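Local coordinates for minor fimbrium anchoring subunit Mfa2 (PDB 5NFI), which anchors the minor (Mfa1) fimbriae of Porphyromonas gingivalis in the outer membrane through its interaction with Mfa1 and regulates fimbrial length, at residues A[13-18]-A[244-249]; A[23-28]-A[48-53]; A[65-70]-A[114-119]; A[108-113]-A[141-146]; A[159-164]-A[211-216]. All blocks are in the same frame, centred on the assembly; numbering follows the deposited sequence.

Contact 1 (A[13-18]-A[244-249]); sequences TECAEN and LRCIND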
# COMPACT_ATOMS: atom_id res chain seq x y z
N THR A 13 -13.35 -0.38 6.02
CA THR A 13 -12.56 -1.24 5.17
C THR A 13 -13.32 -2.11 4.17
O THR A 13 -12.68 -2.58 3.22
CB THR A 13 -11.70 -2.15 6.01
OG1 THR A 13 -10.79 -2.83 5.15
CG2 THR A 13 -12.56 -3.16 6.76
N GLU A 14 -14.63 -2.30 4.39
CA GLU A 14 -15.53 -3.21 3.64
C GLU A 14 -15.97 -4.40 4.48
O GLU A 14 -17.08 -4.90 4.34
CB GLU A 14 -14.90 -3.71 2.34
CG GLU A 14 -15.60 -4.86 1.65
CD GLU A 14 -14.91 -5.22 0.35
OE1 GLU A 14 -14.39 -4.28 -0.33
OE2 GLU A 14 -14.85 -6.43 0.02
N CYS A 15 -15.08 -4.89 5.34
CA CYS A 15 -15.47 -5.88 6.33
C CYS A 15 -15.84 -5.18 7.64
O CYS A 15 -16.28 -5.82 8.59
CB CYS A 15 -14.35 -6.89 6.58
SG CYS A 15 -13.40 -7.33 5.11
N ALA A 16 -15.67 -3.86 7.68
CA ALA A 16 -16.01 -3.09 8.87
C ALA A 16 -17.49 -2.68 8.84
O ALA A 16 -18.01 -2.26 7.81
CB ALA A 16 -15.12 -1.87 8.99
N GLU A 17 -18.17 -2.81 9.97
CA GLU A 17 -19.59 -2.47 10.02
C GLU A 17 -19.78 -0.98 10.28
O GLU A 17 -20.76 -0.39 9.81
CB GLU A 17 -20.32 -3.30 11.08
CG GLU A 17 -20.95 -4.57 10.52
CD GLU A 17 -22.46 -4.43 10.26
OE1 GLU A 17 -23.08 -3.44 10.73
OE2 GLU A 17 -23.02 -5.30 9.57
N ASN A 18 -18.84 -0.38 11.01
CA ASN A 18 -18.83 1.06 11.32
C ASN A 18 -17.57 1.76 10.78
O ASN A 18 -16.49 1.18 10.74
CB ASN A 18 -18.93 1.26 12.84
CG ASN A 18 -20.34 1.05 13.37
OD1 ASN A 18 -21.24 0.62 12.63
ND2 ASN A 18 -20.56 1.36 14.65
N LEU A 244 -7.39 -9.34 0.81
CA LEU A 244 -6.42 -8.24 0.74
C LEU A 244 -7.06 -6.86 0.85
O LEU A 244 -6.40 -5.89 1.20
CB LEU A 244 -5.64 -8.30 -0.56
CG LEU A 244 -4.84 -9.55 -0.86
CD1 LEU A 244 -4.19 -9.40 -2.21
CD2 LEU A 244 -3.81 -9.73 0.23
N ARG A 245 -8.35 -6.77 0.55
CA ARG A 245 -9.01 -5.48 0.52
C ARG A 245 -9.55 -5.10 1.89
O ARG A 245 -10.12 -4.03 2.04
CB ARG A 245 -10.12 -5.45 -0.53
CG ARG A 245 -9.74 -6.11 -1.88
CD ARG A 245 -8.30 -5.77 -2.36
NE ARG A 245 -7.86 -4.41 -2.01
CZ ARG A 245 -6.60 -3.99 -2.08
NH1 ARG A 245 -5.64 -4.84 -2.42
NH2 ARG A 245 -6.29 -2.75 -1.74
N CYS A 246 -9.31 -5.93 2.90
CA CYS A 246 -9.77 -5.63 4.26
C CYS A 246 -8.66 -5.77 5.28
O CYS A 246 -8.81 -5.35 6.42
CB CYS A 246 -10.94 -6.54 4.66
SG CYS A 246 -12.37 -6.46 3.59
N ILE A 247 -7.55 -6.37 4.87
CA ILE A 247 -6.50 -6.72 5.81
C ILE A 247 -5.16 -6.09 5.42
O ILE A 247 -4.95 -5.74 4.26
CB ILE A 247 -6.36 -8.26 5.92
CG1 ILE A 247 -5.70 -8.65 7.23
CG2 ILE A 247 -5.61 -8.83 4.73
CD1 ILE A 247 -6.54 -8.30 8.44
N ASN A 248 -4.25 -5.92 6.39
CA ASN A 248 -2.95 -5.28 6.13
C ASN A 248 -1.79 -5.88 6.93
O ASN A 248 -0.69 -5.32 6.97
CB ASN A 248 -3.02 -3.78 6.41
CG ASN A 248 -3.95 -3.06 5.46
OD1 ASN A 248 -5.14 -2.87 5.75
ND2 ASN A 248 -3.43 -2.68 4.32
N ASP A 249 -2.04 -7.01 7.58
CA ASP A 249 -1.01 -7.68 8.35
C ASP A 249 -0.98 -9.15 8.00
O ASP A 249 -2.01 -9.82 7.96
CB ASP A 249 -1.24 -7.49 9.84
CG ASP A 249 -0.85 -6.11 10.30
OD1 ASP A 249 -1.53 -5.16 9.88
OD2 ASP A 249 0.14 -5.98 11.06
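The side chains of C15 and C246 meet tip to tip in a disulfide, their SG atoms 2.0 Å apart. In each cysteine SG stands anti to the carbonyl carbon and beside the backbone N, and the two CB-SG arms are turned 90° about the S-S bond, close to the relaxed value for a disulfide. E14 brings the base of its side chain against the same bridge, with CB 3.9 Å from SG of C246. Its CG lies anti to the backbone N (chi1 167°) and the extended chain carries the carboxylate on past the sulfur, so that OE1 stays 6.7 Å from NE of R245: opposite charges, but not a salt bridge.

T13 approaches the other half of C246. Its OG1, anti to the backbone N, sits over CA of C246 at 3.1 Å and gives a weak hydrogen bond of 3.4 Å to the carbonyl O of C246. A threonine suits the place because its small hydroxyl can enter beside the half-cystine backbone. R140, on strand 133-151, steadies the second segment by donating to I247 O and N248 OD1.

Both segments are irregular surface loops 226 residues apart at their closest ends. Because the hydrogen bond from T13 is weak, the contact depends chiefly on the covalent S-S link, which is probably stable in the oxidising surroundings of a secreted lipoprotein.

Contact 2 (A[23-28]-A[48-53]); sequences AEVARL and VQLSAA
V25 is the first residue of 23-28 to turn its side chain into the contact, and it meets the tip of L50: CB of V25 lies 3.7 Å from CD1 of L50, the two side chains crossing obliquely. With CG1 anti to the backbone N (chi1 179°), V25 also runs alongside V48, both pointing the same way, and their CG1 atoms are 4.1 Å apart. A beta-branched residue fits here, since CG1 lies between V48 and L50 while CB and CG2 face L50.

A26 turns its methyl away and contributes its backbone instead. V48 N donates to A26 O at 2.9 Å, approaching from well above the carbonyl plane with an N-H...O angle of 144°. The backbone N of A26 is itself bonded to OD1 of N73.

R27 also points its side chain away, and its guanidinium is held by a salt bridge to E46. What it offers V48 is backbone, CA lying 3.7 Å from CG2 of V48. L28, where strand 28-33 begins, turns inward again. Its CD1 reaches CG2 of V48 at 3.7 Å, and the two side chains cross at about a right angle. V48 is thereby gripped through both methyls, while F9 of strand 3-10 lies against L28 and L50 and W113 against V25.

One backbone hydrogen bond thus sets where the two loops meet, and the rest is buried aliphatic packing, so the contact is probably held largely by the hydrophobic effect.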
# COMPACT_ATOMS: atom_id res chain seq x y z
N ALA A 23 -6.17 7.46 13.86
CA ALA A 23 -5.20 8.44 14.32
C ALA A 23 -3.91 8.39 13.50
O ALA A 23 -3.17 9.36 13.46
CB ALA A 23 -4.88 8.20 15.78
N GLU A 24 -3.68 7.25 12.85
CA GLU A 24 -2.47 7.00 12.07
C GLU A 24 -2.27 8.02 10.97
O GLU A 24 -1.15 8.23 10.53
CB GLU A 24 -2.51 5.60 11.44
CG GLU A 24 -2.16 4.45 12.38
CD GLU A 24 -3.22 4.19 13.43
OE1 GLU A 24 -4.26 4.88 13.43
OE2 GLU A 24 -3.02 3.26 14.25
N VAL A 25 -3.37 8.63 10.52
CA VAL A 25 -3.28 9.63 9.46
C VAL A 25 -2.93 10.98 10.04
O VAL A 25 -3.77 11.58 10.69
CB VAL A 25 -4.58 9.72 8.67
CG1 VAL A 25 -4.46 10.78 7.59
CG2 VAL A 25 -4.91 8.35 8.07
N ALA A 26 -1.71 11.45 9.80
CA ALA A 26 -1.22 12.69 10.42
C ALA A 26 -1.12 13.87 9.47
O ALA A 26 -0.99 15.01 9.90
CB ALA A 26 0.14 12.47 11.07
N ARG A 27 -1.18 13.61 8.17
CA ARG A 27 -1.11 14.68 7.21
C ARG A 27 -1.78 14.26 5.92
O ARG A 27 -2.03 13.09 5.71
CB ARG A 27 0.34 15.09 6.97
CG ARG A 27 1.18 14.05 6.27
CD ARG A 27 2.64 14.49 6.20
NE ARG A 27 2.84 15.79 5.57
CZ ARG A 27 2.73 16.03 4.26
NH1 ARG A 27 2.39 15.08 3.41
NH2 ARG A 27 2.93 17.26 3.81
N LEU A 28 -2.11 15.23 5.07
CA LEU A 28 -2.92 14.97 3.88
C LEU A 28 -2.41 15.74 2.66
O LEU A 28 -1.93 16.86 2.78
CB LEU A 28 -4.39 15.33 4.13
CG LEU A 28 -5.22 14.39 5.01
CD1 LEU A 28 -6.53 15.03 5.38
CD2 LEU A 28 -5.45 13.02 4.34
N VAL A 48 -3.15 16.69 10.87
CA VAL A 48 -4.43 16.05 10.67
C VAL A 48 -4.80 15.14 11.84
O VAL A 48 -4.01 14.32 12.30
CB VAL A 48 -4.44 15.22 9.36
CG1 VAL A 48 -5.69 14.36 9.28
CG2 VAL A 48 -4.34 16.14 8.16
N GLN A 49 -6.01 15.34 12.33
CA GLN A 49 -6.66 14.40 13.23
C GLN A 49 -8.01 14.08 12.65
O GLN A 49 -8.94 14.85 12.82
CB GLN A 49 -6.82 14.98 14.63
CG GLN A 49 -5.65 14.79 15.56
CD GLN A 49 -6.09 15.01 16.99
OE1 GLN A 49 -7.07 15.71 17.25
NE2 GLN A 49 -5.38 14.39 17.94
N LEU A 50 -8.12 12.98 11.93
CA LEU A 50 -9.40 12.57 11.36
C LEU A 50 -10.46 12.50 12.43
O LEU A 50 -10.18 12.10 13.56
CB LEU A 50 -9.27 11.21 10.68
CG LEU A 50 -8.22 11.17 9.59
CD1 LEU A 50 -8.23 9.82 8.92
CD2 LEU A 50 -8.47 12.30 8.61
N SER A 51 -11.68 12.88 12.08
CA SER A 51 -12.77 12.83 13.02
C SER A 51 -14.11 12.74 12.30
O SER A 51 -14.22 13.09 11.13
CB SER A 51 -12.73 14.05 13.93
OG SER A 51 -13.96 14.21 14.59
N ALA A 52 -15.13 12.26 13.02
CA ALA A 52 -16.44 11.99 12.44
C ALA A 52 -17.07 13.26 11.90
O ALA A 52 -17.82 13.23 10.92
CB ALA A 52 -17.35 11.34 13.47
N ALA A 53 -16.76 14.38 12.54
CA ALA A 53 -17.37 15.65 12.19
C ALA A 53 -16.34 16.69 11.76
O ALA A 53 -16.61 17.89 11.80
CB ALA A 53 -18.18 16.16 13.34

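Contact 3 (A[65-70]-A[114-119]); sequences LYTIFA and YATSPV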
# COMPACT_ATOMS: atom_id res chain seq x y z
N LEU A 65 -17.83 19.11 -12.73
CA LEU A 65 -17.67 17.82 -12.06
C LEU A 65 -16.24 17.67 -11.60
O LEU A 65 -15.30 17.96 -12.35
CB LEU A 65 -18.06 16.66 -12.96
CG LEU A 65 -19.55 16.43 -13.21
CD1 LEU A 65 -19.75 15.25 -14.14
CD2 LEU A 65 -20.32 16.23 -11.90
N TYR A 66 -16.06 17.22 -10.37
CA TYR A 66 -14.72 17.00 -9.88
C TYR A 66 -14.65 15.71 -9.09
O TYR A 66 -15.63 15.26 -8.52
CB TYR A 66 -14.25 18.15 -8.99
CG TYR A 66 -14.17 19.50 -9.65
CD1 TYR A 66 -15.30 20.30 -9.78
CD2 TYR A 66 -12.95 20.00 -10.10
CE1 TYR A 66 -15.22 21.55 -10.37
CE2 TYR A 66 -12.86 21.24 -10.69
CZ TYR A 66 -14.00 22.02 -10.82
OH TYR A 66 -13.92 23.26 -11.40
N THR A 67 -13.46 15.11 -9.09
CA THR A 67 -13.19 13.99 -8.22
C THR A 67 -11.99 14.40 -7.38
O THR A 67 -11.09 15.11 -7.85
CB THR A 67 -12.89 12.69 -8.99
OG1 THR A 67 -13.87 12.51 -10.02
CG2 THR A 67 -12.92 11.51 -8.04
N ILE A 68 -11.99 13.96 -6.13
CA ILE A 68 -10.90 14.29 -5.24
C ILE A 68 -10.09 13.03 -4.92
O ILE A 68 -10.65 11.98 -4.61
CB ILE A 68 -11.44 14.94 -3.96
CG1 ILE A 68 -11.37 16.46 -4.13
CG2 ILE A 68 -10.66 14.50 -2.74
CD1 ILE A 68 -12.20 17.23 -3.15
N PHE A 69 -8.77 13.14 -5.04
CA PHE A 69 -7.86 12.06 -4.65
C PHE A 69 -7.14 12.47 -3.37
O PHE A 69 -6.65 13.60 -3.25
CB PHE A 69 -6.86 11.76 -5.77
CG PHE A 69 -7.51 11.42 -7.10
CD1 PHE A 69 -8.70 10.71 -7.15
CD2 PHE A 69 -6.94 11.83 -8.29
CE1 PHE A 69 -9.30 10.40 -8.35
CE2 PHE A 69 -7.54 11.53 -9.50
CZ PHE A 69 -8.72 10.81 -9.52
N ALA A 70 -7.07 11.57 -2.40
CA ALA A 70 -6.47 11.97 -1.13
C ALA A 70 -5.39 10.99 -0.67
O ALA A 70 -5.55 9.77 -0.70
CB ALA A 70 -7.54 12.12 -0.06
N TYR A 114 -4.84 5.96 1.00
CA TYR A 114 -5.46 6.56 -0.16
C TYR A 114 -7.00 6.61 -0.10
O TYR A 114 -7.64 5.72 0.42
CB TYR A 114 -5.04 5.84 -1.44
CG TYR A 114 -5.73 6.45 -2.63
CD1 TYR A 114 -5.40 7.74 -3.07
CD2 TYR A 114 -6.77 5.79 -3.27
CE1 TYR A 114 -6.05 8.33 -4.13
CE2 TYR A 114 -7.43 6.38 -4.33
CZ TYR A 114 -7.07 7.64 -4.75
OH TYR A 114 -7.72 8.22 -5.82
N ALA A 115 -7.58 7.67 -0.63
CA ALA A 115 -9.03 7.70 -0.79
C ALA A 115 -9.43 8.30 -2.14
O ALA A 115 -8.77 9.22 -2.64
CB ALA A 115 -9.68 8.47 0.34
N THR A 116 -10.49 7.77 -2.72
CA THR A 116 -11.16 8.45 -3.82
C THR A 116 -12.53 8.86 -3.32
O THR A 116 -13.26 8.04 -2.78
CB THR A 116 -11.31 7.58 -5.08
OG1 THR A 116 -10.01 7.17 -5.55
CG2 THR A 116 -12.01 8.36 -6.18
N SER A 117 -12.85 10.14 -3.45
CA SER A 117 -14.19 10.60 -3.15
C SER A 117 -15.14 10.24 -4.29
O SER A 117 -14.70 9.88 -5.39
CB SER A 117 -14.20 12.11 -2.93
OG SER A 117 -14.24 12.78 -4.18
N PRO A 118 -16.45 10.34 -4.05
CA PRO A 118 -17.31 10.24 -5.23
C PRO A 118 -17.15 11.48 -6.11
O PRO A 118 -16.52 12.45 -5.70
CB PRO A 118 -18.72 10.15 -4.64
CG PRO A 118 -18.61 10.70 -3.26
CD PRO A 118 -17.21 10.42 -2.79
N VAL A 119 -17.70 11.42 -7.31
CA VAL A 119 -17.77 12.59 -8.15
C VAL A 119 -18.72 13.59 -7.52
O VAL A 119 -19.88 13.27 -7.20
CB VAL A 119 -18.27 12.24 -9.55
CG1 VAL A 119 -18.37 13.52 -10.40
CG2 VAL A 119 -17.37 11.22 -10.19
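Four hydrogen bonds tie 65-70 to 114-119. A70 and A115 exchange a reciprocal backbone pair: A70 N to A115 O and A115 N to A70 O, both 2.9 Å. Further along, S117 N donates almost straight to I68 O (3.1 Å, 173°). The return bond is made by a side chain: I68 N donates to S117 OG at 3.2 Å. S117 OG lies between its own backbone N and carbonyl carbon (chi1 82°) and donates a hydrogen bond to P118 O, so the hydroxyl stands in for a carbonyl as the acceptor of I68 N and is itself oriented by P118; a serine is small enough to do this beside the strand.

Strand 65-70 and residues 114-116 run antiparallel, 174° between their directions, in a sheet of the first half of the chain; the fold is consistent with the transthyretin-like sandwich of the fimbrillin superfamily. F69 and T116 form a non-hydrogen-bonded pair whose side chains share a face with Y114.

On that face the Y114 hydroxyl is hydrogen-bonded to T116 OG1, which helps fix the tyrosine, and CB of F69 lies at the edge of the Y114 ring, 3.9 Å from CE1. CG2 of T116 comes to the edge of the F69 ring. A70 and A115 put their small methyls on the other face, where F9 covers A70 and L139 covers A115. Toward the far end, L65 CD2 meets V119 CG1 at 3.7 Å.

Contact 4 (A[108-113]-A[141-146]); sequences DGTTLW and EYTNRV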
# COMPACT_ATOMS: atom_id res chain seq x y z
N ASP A 108 9.25 0.74 7.71
CA ASP A 108 8.61 0.18 8.90
C ASP A 108 8.10 1.33 9.74
O ASP A 108 8.73 2.37 9.81
CB ASP A 108 9.56 -0.68 9.76
CG ASP A 108 10.20 -1.82 8.99
OD1 ASP A 108 9.56 -2.39 8.07
OD2 ASP A 108 11.37 -2.15 9.31
N GLY A 109 6.96 1.13 10.38
CA GLY A 109 6.43 2.09 11.31
C GLY A 109 5.74 3.27 10.64
O GLY A 109 5.41 4.24 11.31
N THR A 110 5.53 3.19 9.33
CA THR A 110 4.77 4.20 8.62
C THR A 110 3.49 3.64 8.01
O THR A 110 3.44 2.51 7.58
CB THR A 110 5.59 4.84 7.48
OG1 THR A 110 5.47 4.03 6.30
CG2 THR A 110 7.05 4.98 7.86
N THR A 111 2.46 4.46 7.96
CA THR A 111 1.23 4.09 7.27
C THR A 111 1.09 4.96 6.05
O THR A 111 1.52 6.12 6.06
CB THR A 111 0.02 4.25 8.16
OG1 THR A 111 0.15 5.45 8.94
CG2 THR A 111 -0.08 3.07 9.10
N LEU A 112 0.53 4.41 4.98
CA LEU A 112 0.26 5.21 3.80
C LEU A 112 -1.17 4.99 3.40
O LEU A 112 -1.62 3.84 3.34
CB LEU A 112 1.19 4.84 2.66
CG LEU A 112 0.95 5.67 1.39
CD1 LEU A 112 1.55 7.04 1.56
CD2 LEU A 112 1.51 4.96 0.16
N TRP A 113 -1.88 6.07 3.11
CA TRP A 113 -3.33 5.94 2.91
C TRP A 113 -3.84 6.57 1.63
O TRP A 113 -3.34 7.62 1.22
CB TRP A 113 -4.07 6.56 4.08
CG TRP A 113 -3.72 5.99 5.40
CD1 TRP A 113 -2.60 6.24 6.14
CD2 TRP A 113 -4.52 5.10 6.18
NE1 TRP A 113 -2.64 5.55 7.32
CE2 TRP A 113 -3.82 4.84 7.37
CE3 TRP A 113 -5.76 4.48 5.98
CZ2 TRP A 113 -4.31 4.00 8.36
CZ3 TRP A 113 -6.25 3.65 6.96
CH2 TRP A 113 -5.52 3.42 8.14
N GLU A 141 -5.80 1.83 3.79
CA GLU A 141 -4.37 1.71 4.03
C GLU A 141 -3.72 0.88 2.93
O GLU A 141 -4.24 -0.17 2.57
CB GLU A 141 -4.07 1.09 5.39
CG GLU A 141 -2.58 1.09 5.68
CD GLU A 141 -2.22 0.45 6.99
OE1 GLU A 141 -3.17 0.07 7.73
OE2 GLU A 141 -1.00 0.34 7.28
N TYR A 142 -2.60 1.38 2.42
CA TYR A 142 -1.86 0.77 1.32
C TYR A 142 -0.59 0.06 1.81
O TYR A 142 -0.10 -0.84 1.14
CB TYR A 142 -1.44 1.82 0.29
CG TYR A 142 -2.42 2.07 -0.83
CD1 TYR A 142 -3.76 1.72 -0.71
CD2 TYR A 142 -1.99 2.64 -2.02
CE1 TYR A 142 -4.64 1.94 -1.75
CE2 TYR A 142 -2.86 2.86 -3.06
CZ TYR A 142 -4.18 2.51 -2.92
OH TYR A 142 -5.04 2.74 -3.97
N THR A 143 -0.05 0.50 2.95
CA THR A 143 1.03 -0.23 3.60
C THR A 143 0.54 -1.59 4.13
O THR A 143 -0.63 -1.76 4.52
CB THR A 143 1.67 0.54 4.77
OG1 THR A 143 0.68 1.37 5.39
CG2 THR A 143 2.86 1.39 4.32
N ASN A 144 1.45 -2.55 4.11
CA ASN A 144 1.17 -3.89 4.61
C ASN A 144 2.35 -4.31 5.42
O ASN A 144 3.48 -4.11 5.01
CB ASN A 144 0.93 -4.87 3.48
CG ASN A 144 -0.33 -4.59 2.74
OD1 ASN A 144 -1.42 -4.90 3.21
ND2 ASN A 144 -0.19 -4.02 1.54
N ARG A 145 2.08 -4.88 6.58
CA ARG A 145 3.11 -5.41 7.45
C ARG A 145 3.09 -6.91 7.30
O ARG A 145 2.08 -7.56 7.54
CB ARG A 145 2.87 -4.98 8.90
CG ARG A 145 3.03 -3.49 9.12
CD ARG A 145 2.26 -3.03 10.34
NE ARG A 145 0.82 -3.11 10.11
CZ ARG A 145 0.10 -2.19 9.48
NH1 ARG A 145 -1.21 -2.36 9.31
NH2 ARG A 145 0.68 -1.09 9.00
N VAL A 146 4.22 -7.46 6.86
CA VAL A 146 4.30 -8.87 6.53
C VAL A 146 5.41 -9.55 7.31
O VAL A 146 6.59 -9.26 7.11
CB VAL A 146 4.54 -9.09 5.02
CG1 VAL A 146 4.36 -10.55 4.67
CG2 VAL A 146 3.60 -8.23 4.18
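One face of the W113 indole is covered by E141, whose CB stands 3.8 Å from the centroid of the six-membered ring and only 12° off its normal, a CH-pi contact; T111 OG1 lies at the indole edge, in plane. The E141 carboxylate is turned just 26° from the ring plane and meets the edge of the R145 guanidinium. This is the antiparallel meeting of the start of strand 113-122 with the long strand 133-151, W113 and E141 forming a non-hydrogen-bonded pair.

E141 is extended, CG anti to the backbone N (chi1 -175°), which carries the carboxylate out over the rim of the indole, OE2 beyond it. There OE2 accepts R145 NH2 on its syn lone pair at 2.8 Å and T143 OG1 on its anti lone pair at 2.7 Å; with R145 also bridged to D249, the buried carboxylate is probably kept ionised. Threonine suits position 143 because its hydroxyl works twice, giving to E141 and receiving L112 N at 3.1 Å, while CG2 packs by T110 O. CG2 of T111 rests 3.4 Å from E141 OE2. Beyond them, Y142 N donates to L112 O at 2.8 Å, nearly along the C=O axis.

Contact 5 (A[159-164]-A[211-216]); sequences YEIKLA and NTLSVT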
# COMPACT_ATOMS: atom_id res chain seq x y z
N TYR A 159 20.10 -18.46 5.90
CA TYR A 159 19.03 -18.23 4.93
C TYR A 159 18.45 -16.81 5.01
O TYR A 159 18.41 -16.17 6.08
CB TYR A 159 17.93 -19.27 5.12
CG TYR A 159 18.42 -20.69 4.86
CD1 TYR A 159 19.09 -21.41 5.84
CD2 TYR A 159 18.21 -21.30 3.63
CE1 TYR A 159 19.53 -22.69 5.61
CE2 TYR A 159 18.66 -22.58 3.38
CZ TYR A 159 19.32 -23.27 4.38
OH TYR A 159 19.76 -24.56 4.13
N GLU A 160 18.00 -16.32 3.87
CA GLU A 160 17.54 -14.95 3.76
C GLU A 160 16.17 -14.89 3.11
O GLU A 160 15.96 -15.47 2.04
CB GLU A 160 18.53 -14.11 2.95
CG GLU A 160 17.91 -12.91 2.29
CD GLU A 160 18.89 -11.77 2.12
OE1 GLU A 160 20.11 -12.04 2.02
OE2 GLU A 160 18.43 -10.60 2.11
N ILE A 161 15.26 -14.20 3.78
CA ILE A 161 13.93 -13.99 3.25
C ILE A 161 13.86 -12.64 2.55
O ILE A 161 14.35 -11.62 3.07
CB ILE A 161 12.87 -14.09 4.36
CG1 ILE A 161 13.03 -15.46 5.06
CG2 ILE A 161 11.47 -13.96 3.77
CD1 ILE A 161 12.18 -15.65 6.30
N LYS A 162 13.31 -12.67 1.35
CA LYS A 162 13.21 -11.51 0.51
C LYS A 162 11.80 -11.33 -0.00
O LYS A 162 11.10 -12.31 -0.28
CB LYS A 162 14.16 -11.59 -0.67
CG LYS A 162 15.61 -11.57 -0.28
CD LYS A 162 16.46 -11.47 -1.51
CE LYS A 162 17.87 -11.99 -1.25
NZ LYS A 162 18.80 -11.70 -2.40
N LEU A 163 11.40 -10.07 -0.13
CA LEU A 163 10.09 -9.71 -0.64
C LEU A 163 10.23 -8.65 -1.73
O LEU A 163 10.58 -7.48 -1.45
CB LEU A 163 9.22 -9.19 0.50
CG LEU A 163 7.79 -8.78 0.18
CD1 LEU A 163 6.93 -9.98 -0.18
CD2 LEU A 163 7.21 -8.05 1.37
N ALA A 164 9.98 -9.07 -2.96
CA ALA A 164 10.03 -8.17 -4.10
C ALA A 164 8.63 -7.81 -4.59
O ALA A 164 7.74 -8.66 -4.63
CB ALA A 164 10.83 -8.78 -5.22
N ASN A 211 4.87 -10.01 -7.16
CA ASN A 211 4.80 -9.94 -5.71
C ASN A 211 5.47 -11.18 -5.16
O ASN A 211 4.81 -12.06 -4.61
CB ASN A 211 3.35 -9.85 -5.22
CG ASN A 211 2.65 -8.56 -5.66
OD1 ASN A 211 2.81 -7.51 -5.04
ND2 ASN A 211 1.87 -8.65 -6.73
N THR A 212 6.78 -11.24 -5.31
CA THR A 212 7.57 -12.43 -5.07
C THR A 212 8.12 -12.54 -3.67
O THR A 212 8.96 -11.75 -3.25
CB THR A 212 8.73 -12.50 -6.06
OG1 THR A 212 8.20 -12.57 -7.39
CG2 THR A 212 9.58 -13.73 -5.79
N LEU A 213 7.65 -13.54 -2.93
CA LEU A 213 8.25 -13.93 -1.66
C LEU A 213 9.27 -15.00 -1.97
O LEU A 213 9.00 -15.89 -2.79
CB LEU A 213 7.19 -14.45 -0.69
CG LEU A 213 7.72 -14.86 0.68
CD1 LEU A 213 8.24 -13.64 1.42
CD2 LEU A 213 6.65 -15.59 1.49
N SER A 214 10.46 -14.92 -1.37
CA SER A 214 11.50 -15.88 -1.71
C SER A 214 12.45 -16.17 -0.56
O SER A 214 12.64 -15.33 0.33
CB SER A 214 12.31 -15.38 -2.87
OG SER A 214 13.41 -14.66 -2.36
N VAL A 215 13.03 -17.38 -0.58
CA VAL A 215 14.00 -17.80 0.44
C VAL A 215 15.26 -18.27 -0.25
O VAL A 215 15.20 -19.13 -1.17
CB VAL A 215 13.47 -18.95 1.34
CG1 VAL A 215 14.48 -19.26 2.44
CG2 VAL A 215 12.16 -18.56 1.97
N THR A 216 16.38 -17.74 0.21
CA THR A 216 17.68 -17.96 -0.40
C THR A 216 18.74 -18.46 0.60
O THR A 216 18.82 -17.99 1.72
CB THR A 216 18.20 -16.67 -1.06
OG1 THR A 216 17.32 -16.28 -2.13
CG2 THR A 216 19.61 -16.85 -1.61
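The close-packed side of this strand pair carries I161 and L163 from 159-164, and L213 and V215 from 211-216. I161 and L213 lie side by side, pointing the same way, CG2 of the isoleucine 4.0 Å from CD1 of the leucine. L163 and L213 both set CG anti to the backbone N, which brings CD1 of L163 to 4.2 Å from CD1 of L213 across the non-hydrogen-bonded pair. Branched aliphatic residues suit this face because it is buried.

The opposite face is looser and partly open to solvent. E160, K162 and T216 are partly exposed here, T216 lying against E223 and E160 against K218; K162 is extended, with its CB 3.6 Å from S214 OG. S214, in the middle of this face, and A164 and T212, toward the other end, are buried.

Between the faces the backbones join as regular antiparallel strands, 163° apart. Six in-plane hydrogen bonds link E160 with T216, K162 with S214 and A164 with T212, each pair bonded both ways; K162 N to S214 O is 2.9 Å at 167°.

Strand 182-190 continues the sheet beside 159-165, and strand 222-228 beside 211-217. Over the aliphatic face lie V148 and V150 of strand 133-151 together with A198 and F200 of strand 196-202, an arrangement consistent with the second sandwich of a two-domain fimbrillin.

How the contacts relate
Contact 4 is the hub, its centre about 6 Å from that of the chain. Contact 1 joins it directly: N248 O lies 2.8 Å from R145 N, so the disulfide-linked loop runs on beside strand 133-151. Contact 2 leans on it through V25 and W113. Contact 3 shares strand 113-122 with it, and the Y142 hydroxyl reaches the ring of Y114. Contact 5 does not touch contact 4, their nearest atoms being about 5 Å apart, but strand 133-151 extends from one to the other. Contacts 3 and 5 lie on opposite sides of the chain's centre, with centres about 36 Å apart.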